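Local coordinates for protein ABC transporter (Caldanaerobius, PDB 4G68) that probably binds xylan-derived sugars outside the cell as the solute-binding component of an ABC transporter in a thermophilic bacterium, at residues Lys115-Leu119 / Asp120-Asn124; Thr84-Lys87 / Ala88-Ala92; Ser75-Glu78 / Asn79-Lys83; Ser388-Trp392 / Asp393-Ser397. All coordinates share one frame; numbering follows the deposited sequence.

Overall arrangement
All four contacts are local, formed by neighbouring parts of one chain, and they run from the periphery toward the middle of the molecule. Interactions 3 and 2 share helix 79-91: the first caps its N-terminus with a carboxylate, the second follows its later turns, where backbone bonds and an isoleucine pair dominate. K115 of interaction 1 packs on I90 of interaction 2, although interaction 1 is a loop turn whose centre lies about 25 Å from the centre of the chain. Interaction 4, its centre about 9 Å from that of the chain, is the buried one and is largely apolar round its backbone bonds. Its nearest atoms come within about 5 Å of interaction 3 without touching.

Interaction 1: Lys115-Leu119 / Asp120-Asn124; sequences KVLQL and DSYLN
L119 and Y122 close the tight part of this contact: Y122 N donates to L119 O at 2.8 Å, from above the carbonyl plane. This i+3 to i bond is continued by L123 N to D120 O, so the chain makes a short 3-10 turn. L119 O also lies at the edge of the Y122 ring, in its plane, and is crowded by L123 CG at 3.2 Å. Branched leucines suit this buried side, where L119 CB meets L123 CD1 at 4.2 Å. L117, with CG anti to its backbone N (chi1 -174°), sends CD2 to Y122 CE2 at 4.0 Å, the two side chains crossing at about a right angle.

The other side is looser and polar, with S121 exposed and Q118 and D120 partly so. Q118 reaches out through an extended chain, and its NE2 donates to D120 OD2 at 3.1 Å, close to the amide plane but above that of the carboxylate. Were the glutamine an alanine here, D120 would probably lose this amide donor, though I145 N would still reach OD2.

The turn lies between strand 144-160, touched by L119 and L123, and helix 332-353, where V336 meets L117, L119 and Y122 while D333 takes the tyrosine hydroxyl.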
# COMPACT_ATOMS: atom_id res chain seq x y z
N LYS C 115 -7.59 -3.77 -22.73
CA LYS C 115 -6.34 -4.56 -22.57
C LYS C 115 -6.44 -5.65 -21.53
O LYS C 115 -5.49 -6.45 -21.38
CB LYS C 115 -5.18 -3.67 -22.14
CG LYS C 115 -5.03 -2.44 -22.98
CD LYS C 115 -4.72 -2.79 -24.43
CE LYS C 115 -4.38 -1.45 -25.07
NZ LYS C 115 -3.91 -1.67 -26.41
N VAL C 116 -7.58 -5.69 -20.81
CA VAL C 116 -7.80 -6.70 -19.74
C VAL C 116 -9.03 -7.58 -19.99
O VAL C 116 -10.14 -7.07 -20.25
CB VAL C 116 -7.93 -6.00 -18.37
CG1 VAL C 116 -7.97 -7.02 -17.25
CG2 VAL C 116 -6.76 -5.03 -18.12
N LEU C 117 -8.82 -8.89 -19.86
CA LEU C 117 -9.87 -9.93 -19.99
C LEU C 117 -10.93 -9.80 -18.91
O LEU C 117 -10.58 -9.80 -17.72
CB LEU C 117 -9.27 -11.37 -19.92
CG LEU C 117 -10.32 -12.48 -20.18
CD1 LEU C 117 -10.94 -12.30 -21.57
CD2 LEU C 117 -9.79 -13.90 -20.03
N GLN C 118 -12.19 -9.64 -19.32
CA GLN C 118 -13.35 -9.67 -18.41
C GLN C 118 -13.55 -11.06 -17.81
O GLN C 118 -13.51 -12.09 -18.51
CB GLN C 118 -14.62 -9.26 -19.15
CG GLN C 118 -15.81 -8.98 -18.26
CD GLN C 118 -17.12 -9.01 -19.03
OE1 GLN C 118 -17.14 -8.69 -20.24
NE2 GLN C 118 -18.21 -9.42 -18.36
N LEU C 119 -13.76 -11.11 -16.50
CA LEU C 119 -13.73 -12.38 -15.81
C LEU C 119 -15.08 -12.89 -15.29
O LEU C 119 -15.10 -14.00 -14.73
CB LEU C 119 -12.71 -12.33 -14.66
CG LEU C 119 -11.24 -11.98 -14.95
CD1 LEU C 119 -10.38 -12.06 -13.68
CD2 LEU C 119 -10.66 -12.87 -16.05
N ASP C 120 -16.19 -12.16 -15.53
CA ASP C 120 -17.47 -12.57 -14.90
C ASP C 120 -17.90 -13.96 -15.32
O ASP C 120 -18.57 -14.68 -14.53
CB ASP C 120 -18.59 -11.59 -15.20
CG ASP C 120 -18.27 -10.23 -14.68
OD1 ASP C 120 -18.74 -9.88 -13.54
OD2 ASP C 120 -17.46 -9.58 -15.37
N SER C 121 -17.54 -14.36 -16.54
CA SER C 121 -17.90 -15.70 -17.03
C SER C 121 -17.13 -16.81 -16.29
O SER C 121 -17.55 -17.98 -16.35
CB SER C 121 -17.69 -15.86 -18.55
OG SER C 121 -16.32 -15.75 -18.90
N TYR C 122 -16.01 -16.45 -15.67
CA TYR C 122 -15.22 -17.42 -14.90
C TYR C 122 -15.44 -17.34 -13.39
O TYR C 122 -14.73 -17.98 -12.63
CB TYR C 122 -13.74 -17.32 -15.15
CG TYR C 122 -13.25 -17.40 -16.58
CD1 TYR C 122 -12.79 -18.64 -17.13
CD2 TYR C 122 -13.14 -16.24 -17.35
CE1 TYR C 122 -12.31 -18.71 -18.41
CE2 TYR C 122 -12.65 -16.29 -18.65
CZ TYR C 122 -12.26 -17.51 -19.18
OH TYR C 122 -11.76 -17.52 -20.44
N LEU C 123 -16.46 -16.58 -12.96
CA LEU C 123 -16.69 -16.36 -11.54
C LEU C 123 -18.05 -16.87 -11.06
O LEU C 123 -18.56 -16.45 -10.00
CB LEU C 123 -16.48 -14.87 -11.17
CG LEU C 123 -15.11 -14.30 -11.50
CD1 LEU C 123 -15.02 -12.82 -11.13
CD2 LEU C 123 -14.05 -15.13 -10.79
N ASN C 124 -18.64 -17.77 -11.85
CA ASN C 124 -19.86 -18.38 -11.51
C ASN C 124 -19.61 -19.78 -11.00
O ASN C 124 -20.55 -20.57 -10.90
CB ASN C 124 -20.76 -18.45 -12.75
CG ASN C 124 -21.48 -17.14 -13.03
OD1 ASN C 124 -21.81 -16.82 -14.17
ND2 ASN C 124 -21.73 -16.36 -11.97

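Interaction 2: Thr84-Lys87 / Ala88-Ala92; sequences TKIK and AAIAA
I86 lays its CG1 against CD1 of I90, one helical turn later, at 3.8 Å. The two isoleucines reach each other through different torsions: I86 CG1 stands anti to its backbone N (chi1 -163°), whereas I90 CG1 stands anti to its carbonyl carbon (chi1 -70°), which directs the I90 branch back over the preceding turn. There its CG1 lies 3.3 Å from I86 O, the acceptor of I90's own backbone bond. Branched, apolar side chains suit this buried flank because they cover the helix backbone and still offer methyl groups to the protein interior.

The backbone forms an alpha-helical i+4 to i series: A88 N to T84 O, A89 N to K85 O, I90 N to I86 O and A91 N to K87 O, at 3.0 to 3.1 Å and with N-H...O angles close to 160°. Small alanines add little bulk: A89 fits the buried side, its CB 3.4 Å from K85 O, while A88 and A91 belong to the exposed side with T84 and K87. Lysine suits the border, its long aliphatic chain covering apolar neighbours: partly exposed K85 passes T77 and W44, and K87 lies beside F110.

Helix 79-91 follows strand 71-76 and precedes strand 98-102, both parallel to strand 40-45. It packs on this sheet where I86 and A89 touch W44, which also receives a cation-pi contact from K85, and where I86 and I90 touch F99; F110 of helix 108-112 also borders I90.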
# COMPACT_ATOMS: atom_id res chain seq x y z
N THR C 84 6.51 1.16 -14.13
CA THR C 84 7.00 1.55 -15.45
C THR C 84 6.84 0.43 -16.46
O THR C 84 6.29 0.65 -17.55
CB THR C 84 8.45 2.02 -15.35
OG1 THR C 84 8.49 3.13 -14.45
CG2 THR C 84 9.02 2.46 -16.73
N LYS C 85 7.31 -0.76 -16.07
CA LYS C 85 7.34 -1.94 -16.92
C LYS C 85 5.96 -2.45 -17.37
O LYS C 85 5.75 -2.76 -18.57
CB LYS C 85 8.05 -3.09 -16.19
CG LYS C 85 8.26 -4.31 -17.07
CD LYS C 85 9.01 -5.42 -16.35
CE LYS C 85 8.96 -6.70 -17.17
NZ LYS C 85 9.77 -7.81 -16.57
N ILE C 86 5.05 -2.58 -16.40
CA ILE C 86 3.68 -3.05 -16.70
C ILE C 86 2.86 -2.03 -17.54
O ILE C 86 2.12 -2.42 -18.43
CB ILE C 86 2.90 -3.56 -15.44
CG1 ILE C 86 1.69 -4.39 -15.86
CG2 ILE C 86 2.43 -2.41 -14.52
CD1 ILE C 86 2.08 -5.64 -16.65
N LYS C 87 3.01 -0.74 -17.25
CA LYS C 87 2.36 0.29 -18.07
C LYS C 87 2.82 0.27 -19.52
O LYS C 87 1.98 0.29 -20.45
CB LYS C 87 2.54 1.67 -17.44
CG LYS C 87 1.66 1.84 -16.20
CD LYS C 87 1.69 3.25 -15.66
CE LYS C 87 3.05 3.63 -15.13
NZ LYS C 87 3.06 5.00 -14.54
N ALA C 88 4.14 0.21 -19.73
CA ALA C 88 4.72 0.17 -21.08
C ALA C 88 4.33 -1.10 -21.85
O ALA C 88 3.99 -1.04 -23.04
CB ALA C 88 6.25 0.31 -21.03
N ALA C 89 4.34 -2.24 -21.16
CA ALA C 89 3.90 -3.52 -21.75
C ALA C 89 2.42 -3.54 -22.18
O ALA C 89 2.11 -4.00 -23.27
CB ALA C 89 4.23 -4.71 -20.85
N ILE C 90 1.54 -3.01 -21.33
CA ILE C 90 0.10 -2.99 -21.63
C ILE C 90 -0.15 -2.10 -22.85
O ILE C 90 -0.86 -2.50 -23.78
CB ILE C 90 -0.74 -2.59 -20.42
CG1 ILE C 90 -0.70 -3.73 -19.40
CG2 ILE C 90 -2.19 -2.21 -20.83
CD1 ILE C 90 -1.23 -3.37 -18.03
N ALA C 91 0.53 -0.96 -22.89
CA ALA C 91 0.34 -0.04 -23.99
C ALA C 91 0.88 -0.63 -25.30
O ALA C 91 0.26 -0.48 -26.35
CB ALA C 91 0.92 1.34 -23.66
N ALA C 92 2.00 -1.37 -25.22
CA ALA C 92 2.61 -1.98 -26.39
C ALA C 92 1.97 -3.33 -26.80
O ALA C 92 2.44 -3.99 -27.75
CB ALA C 92 4.12 -2.14 -26.17

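Interaction 3: Ser75-Glu78 / Asn79-Lys83; sequences SVTE and NDAYK
The Y82 ring is met at its edge, in plane, by T77 CB, 4.0 Å from Y82 CD1, while T77 CG2 touches A81 CB at 3.7 Å. Threonine suits the bend from strand to helix because its methyl group can cover the first turn. The other flat group is the E78 carboxylate: D80 N approaches OE2 from above its plane, and A81 N meets OE1 on the syn side, tilted from the plane.

E78 is the N-cap. Its CG is anti to the backbone N (chi1 180°), and a bend at chi2 (-79°) folds the carboxylate back over the helix start. D80 N donates to OE2 at 2.8 Å, nearly straight at 173°, and A81 N to OE1 at 3.0 Å; E78 O also receives Y82 N at 2.7 Å. Without the carboxylate, as with an alanine here, the D80 and A81 amides are likely to lose their side-chain acceptors.

D80 adds a second carboxylate, its OD2 3.5 Å from E78 OE2. A water lies close to both oxygens and accepts from N79 ND2. K83 NZ forms a salt bridge to D80 OD1 at 3.1 Å, W201 NE1 is hydrogen-bonded to D80 OD2, and the Y82 hydroxyl bonds Q100 O.

Chemically, the helix start and its amides probably stabilise E78, while K83 and W201 serve D80; with D199 a third acid nearby, they may partly offset the crowding of negative charge.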
# COMPACT_ATOMS: atom_id res chain seq x y z
N SER C 75 8.51 -13.29 -14.08
CA SER C 75 9.58 -12.32 -14.07
C SER C 75 9.28 -11.29 -12.96
O SER C 75 8.19 -10.71 -12.89
CB SER C 75 9.77 -11.70 -15.48
OG SER C 75 10.42 -10.41 -15.43
N VAL C 76 10.24 -11.12 -12.04
CA VAL C 76 10.03 -10.26 -10.87
C VAL C 76 10.78 -8.93 -10.99
O VAL C 76 11.95 -8.89 -11.39
CB VAL C 76 10.37 -11.03 -9.58
CG1 VAL C 76 11.67 -11.79 -9.70
CG2 VAL C 76 10.35 -10.13 -8.37
N THR C 77 10.09 -7.84 -10.67
CA THR C 77 10.64 -6.49 -10.84
C THR C 77 10.31 -5.70 -9.61
O THR C 77 9.18 -5.79 -9.12
CB THR C 77 10.00 -5.78 -12.05
OG1 THR C 77 10.11 -6.62 -13.22
CG2 THR C 77 10.68 -4.41 -12.31
N GLU C 78 11.27 -4.90 -9.14
CA GLU C 78 11.06 -4.01 -8.00
C GLU C 78 9.83 -3.12 -8.24
O GLU C 78 9.62 -2.57 -9.33
CB GLU C 78 12.33 -3.17 -7.68
CG GLU C 78 12.17 -2.20 -6.48
CD GLU C 78 11.44 -0.92 -6.83
OE1 GLU C 78 11.57 -0.44 -7.98
OE2 GLU C 78 10.67 -0.38 -5.98
N ASN C 79 9.01 -3.03 -7.19
CA ASN C 79 7.81 -2.18 -7.12
C ASN C 79 7.75 -0.92 -8.05
O ASN C 79 6.84 -0.78 -8.92
CB ASN C 79 7.65 -1.77 -5.63
CG ASN C 79 6.50 -0.86 -5.41
OD1 ASN C 79 5.47 -1.00 -6.07
ND2 ASN C 79 6.67 0.11 -4.51
N ASP C 80 8.68 0.01 -7.89
CA ASP C 80 8.58 1.26 -8.63
C ASP C 80 8.94 1.10 -10.10
O ASP C 80 8.33 1.73 -10.99
CB ASP C 80 9.35 2.39 -7.93
CG ASP C 80 8.58 2.94 -6.76
OD1 ASP C 80 7.56 3.65 -6.97
OD2 ASP C 80 8.96 2.65 -5.61
N ALA C 81 9.91 0.23 -10.34
CA ALA C 81 10.32 -0.15 -11.70
C ALA C 81 9.22 -0.99 -12.39
O ALA C 81 9.08 -0.99 -13.63
CB ALA C 81 11.65 -0.91 -11.66
N TYR C 82 8.44 -1.71 -11.58
CA TYR C 82 7.39 -2.58 -12.11
C TYR C 82 6.24 -1.72 -12.68
O TYR C 82 5.64 -2.01 -13.72
CB TYR C 82 6.89 -3.50 -10.98
CG TYR C 82 5.77 -4.40 -11.41
CD1 TYR C 82 6.03 -5.62 -12.05
CD2 TYR C 82 4.43 -4.04 -11.19
CE1 TYR C 82 5.00 -6.44 -12.44
CE2 TYR C 82 3.38 -4.85 -11.62
CZ TYR C 82 3.67 -6.04 -12.24
OH TYR C 82 2.64 -6.85 -12.65
N LYS C 83 5.91 -0.64 -11.97
CA LYS C 83 4.95 0.34 -12.48
C LYS C 83 5.26 0.74 -13.92
O LYS C 83 4.39 0.67 -14.83
CB LYS C 83 4.99 1.57 -11.58
CG LYS C 83 4.43 1.23 -10.19
CD LYS C 83 4.31 2.48 -9.35
CE LYS C 83 3.81 2.07 -7.97
NZ LYS C 83 4.63 2.77 -6.96
O HOH W 1 9.54 1.22 -3.70

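Interaction 4: Ser388-Trp392 / Asp393-Ser397; sequences SVPAW and DIYLS
W392 O receives L396 N at 2.7 Å and, more weakly, Y395 N. The L396 bond is fairly straight, at 157°, and its donor is tilted 29° from the carbonyl plane. L396 also wraps this oxygen in hydrocarbon, its CB 3.1 Å away. A391 O is gripped twice as well: Y395 N donates at 2.9 Å in the carbonyl plane, and I394 N adds a weak bond. At this N-cap position alanine has no side-chain acceptor to offer the helix, but its small methyl suits a buried place against W205 and I316.

The apolar part is built from V389, P390 and Y395. Y395 CG stands anti to its backbone N (chi1 -168°), carrying the ring back toward the incoming strand; P390 CD then meets the ring edge at CD1, 3.8 Å away. V389 CG2 reaches the same ring carbon obliquely, and P390 CB touches I394 CG2 at 4.2 Å. Proline fits just ahead of the cap, where its rigid ring limits the backbone and no helical N-H is needed.

W392 turns its indole the other way, stacking on H404 and meeting F235, while its backbone N donates to D208. L224 of helix 217-224 packs against W392, Y395 and L396. This is a short strand leading through an N-cap into a single helical turn, buried between helices of a periplasmic-binding-protein-type fold.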
# COMPACT_ATOMS: atom_id res chain seq x y z
N SER C 388 -12.68 3.88 4.61
CA SER C 388 -11.31 3.81 4.16
C SER C 388 -11.33 4.22 2.72
O SER C 388 -12.38 4.18 2.09
CB SER C 388 -10.76 2.38 4.31
OG SER C 388 -11.30 1.52 3.30
N VAL C 389 -10.15 4.59 2.22
CA VAL C 389 -9.98 5.05 0.84
C VAL C 389 -8.54 4.73 0.42
O VAL C 389 -7.62 4.84 1.23
CB VAL C 389 -10.28 6.57 0.72
CG1 VAL C 389 -9.19 7.42 1.39
CG2 VAL C 389 -10.56 6.95 -0.74
N PRO C 390 -8.34 4.25 -0.83
CA PRO C 390 -6.93 3.90 -1.21
C PRO C 390 -6.00 5.10 -1.28
O PRO C 390 -6.46 6.25 -1.37
CB PRO C 390 -7.09 3.28 -2.62
CG PRO C 390 -8.54 2.80 -2.68
CD PRO C 390 -9.31 3.84 -1.87
N ALA C 391 -4.71 4.85 -1.25
CA ALA C 391 -3.69 5.91 -1.41
C ALA C 391 -3.95 6.63 -2.72
O ALA C 391 -4.40 6.01 -3.73
CB ALA C 391 -2.33 5.27 -1.46
N TRP C 392 -3.65 7.93 -2.74
CA TRP C 392 -4.13 8.76 -3.91
C TRP C 392 -3.45 8.44 -5.23
O TRP C 392 -4.02 8.64 -6.32
CB TRP C 392 -3.95 10.23 -3.54
CG TRP C 392 -4.83 10.72 -2.37
CD1 TRP C 392 -5.42 9.97 -1.34
CD2 TRP C 392 -5.14 12.11 -2.06
NE1 TRP C 392 -6.11 10.79 -0.47
CE2 TRP C 392 -5.96 12.10 -0.84
CE3 TRP C 392 -4.83 13.34 -2.68
CZ2 TRP C 392 -6.46 13.27 -0.29
CZ3 TRP C 392 -5.31 14.50 -2.10
CH2 TRP C 392 -6.11 14.46 -0.92
N ASP C 393 -2.22 7.93 -5.18
CA ASP C 393 -1.52 7.51 -6.37
C ASP C 393 -2.07 6.19 -6.98
O ASP C 393 -1.83 5.95 -8.18
CB ASP C 393 0.02 7.43 -6.22
CG ASP C 393 0.52 6.28 -5.26
OD1 ASP C 393 -0.33 5.71 -4.53
OD2 ASP C 393 1.80 6.01 -5.20
N ILE C 394 -2.74 5.37 -6.16
CA ILE C 394 -3.53 4.20 -6.65
C ILE C 394 -4.93 4.62 -7.04
O ILE C 394 -5.56 3.89 -7.82
CB ILE C 394 -3.77 3.15 -5.56
CG1 ILE C 394 -2.49 2.43 -5.18
CG2 ILE C 394 -4.87 2.13 -5.97
CD1 ILE C 394 -2.71 1.47 -4.01
N TYR C 395 -5.47 5.70 -6.43
CA TYR C 395 -6.90 6.11 -6.68
C TYR C 395 -6.95 7.02 -7.95
O TYR C 395 -7.79 6.84 -8.84
CB TYR C 395 -7.55 6.81 -5.45
CG TYR C 395 -9.08 7.02 -5.51
CD1 TYR C 395 -9.94 6.12 -4.85
CD2 TYR C 395 -9.65 8.09 -6.22
CE1 TYR C 395 -11.34 6.28 -4.89
CE2 TYR C 395 -11.04 8.26 -6.29
CZ TYR C 395 -11.88 7.37 -5.60
OH TYR C 395 -13.26 7.54 -5.64
N LEU C 396 -6.06 8.00 -8.03
CA LEU C 396 -5.87 8.78 -9.23
C LEU C 396 -5.05 7.93 -10.17
O LEU C 396 -4.48 6.93 -9.75
CB LEU C 396 -5.11 10.06 -8.86
CG LEU C 396 -5.78 10.92 -7.79
CD1 LEU C 396 -4.84 12.00 -7.26
CD2 LEU C 396 -7.07 11.58 -8.31
N SER C 397 -4.98 8.32 -11.44
CA SER C 397 -4.07 7.62 -12.38
C SER C 397 -3.29 8.63 -13.19
O SER C 397 -3.60 9.83 -13.15
CB SER C 397 -4.83 6.68 -13.32
OG SER C 397 -5.99 7.32 -13.84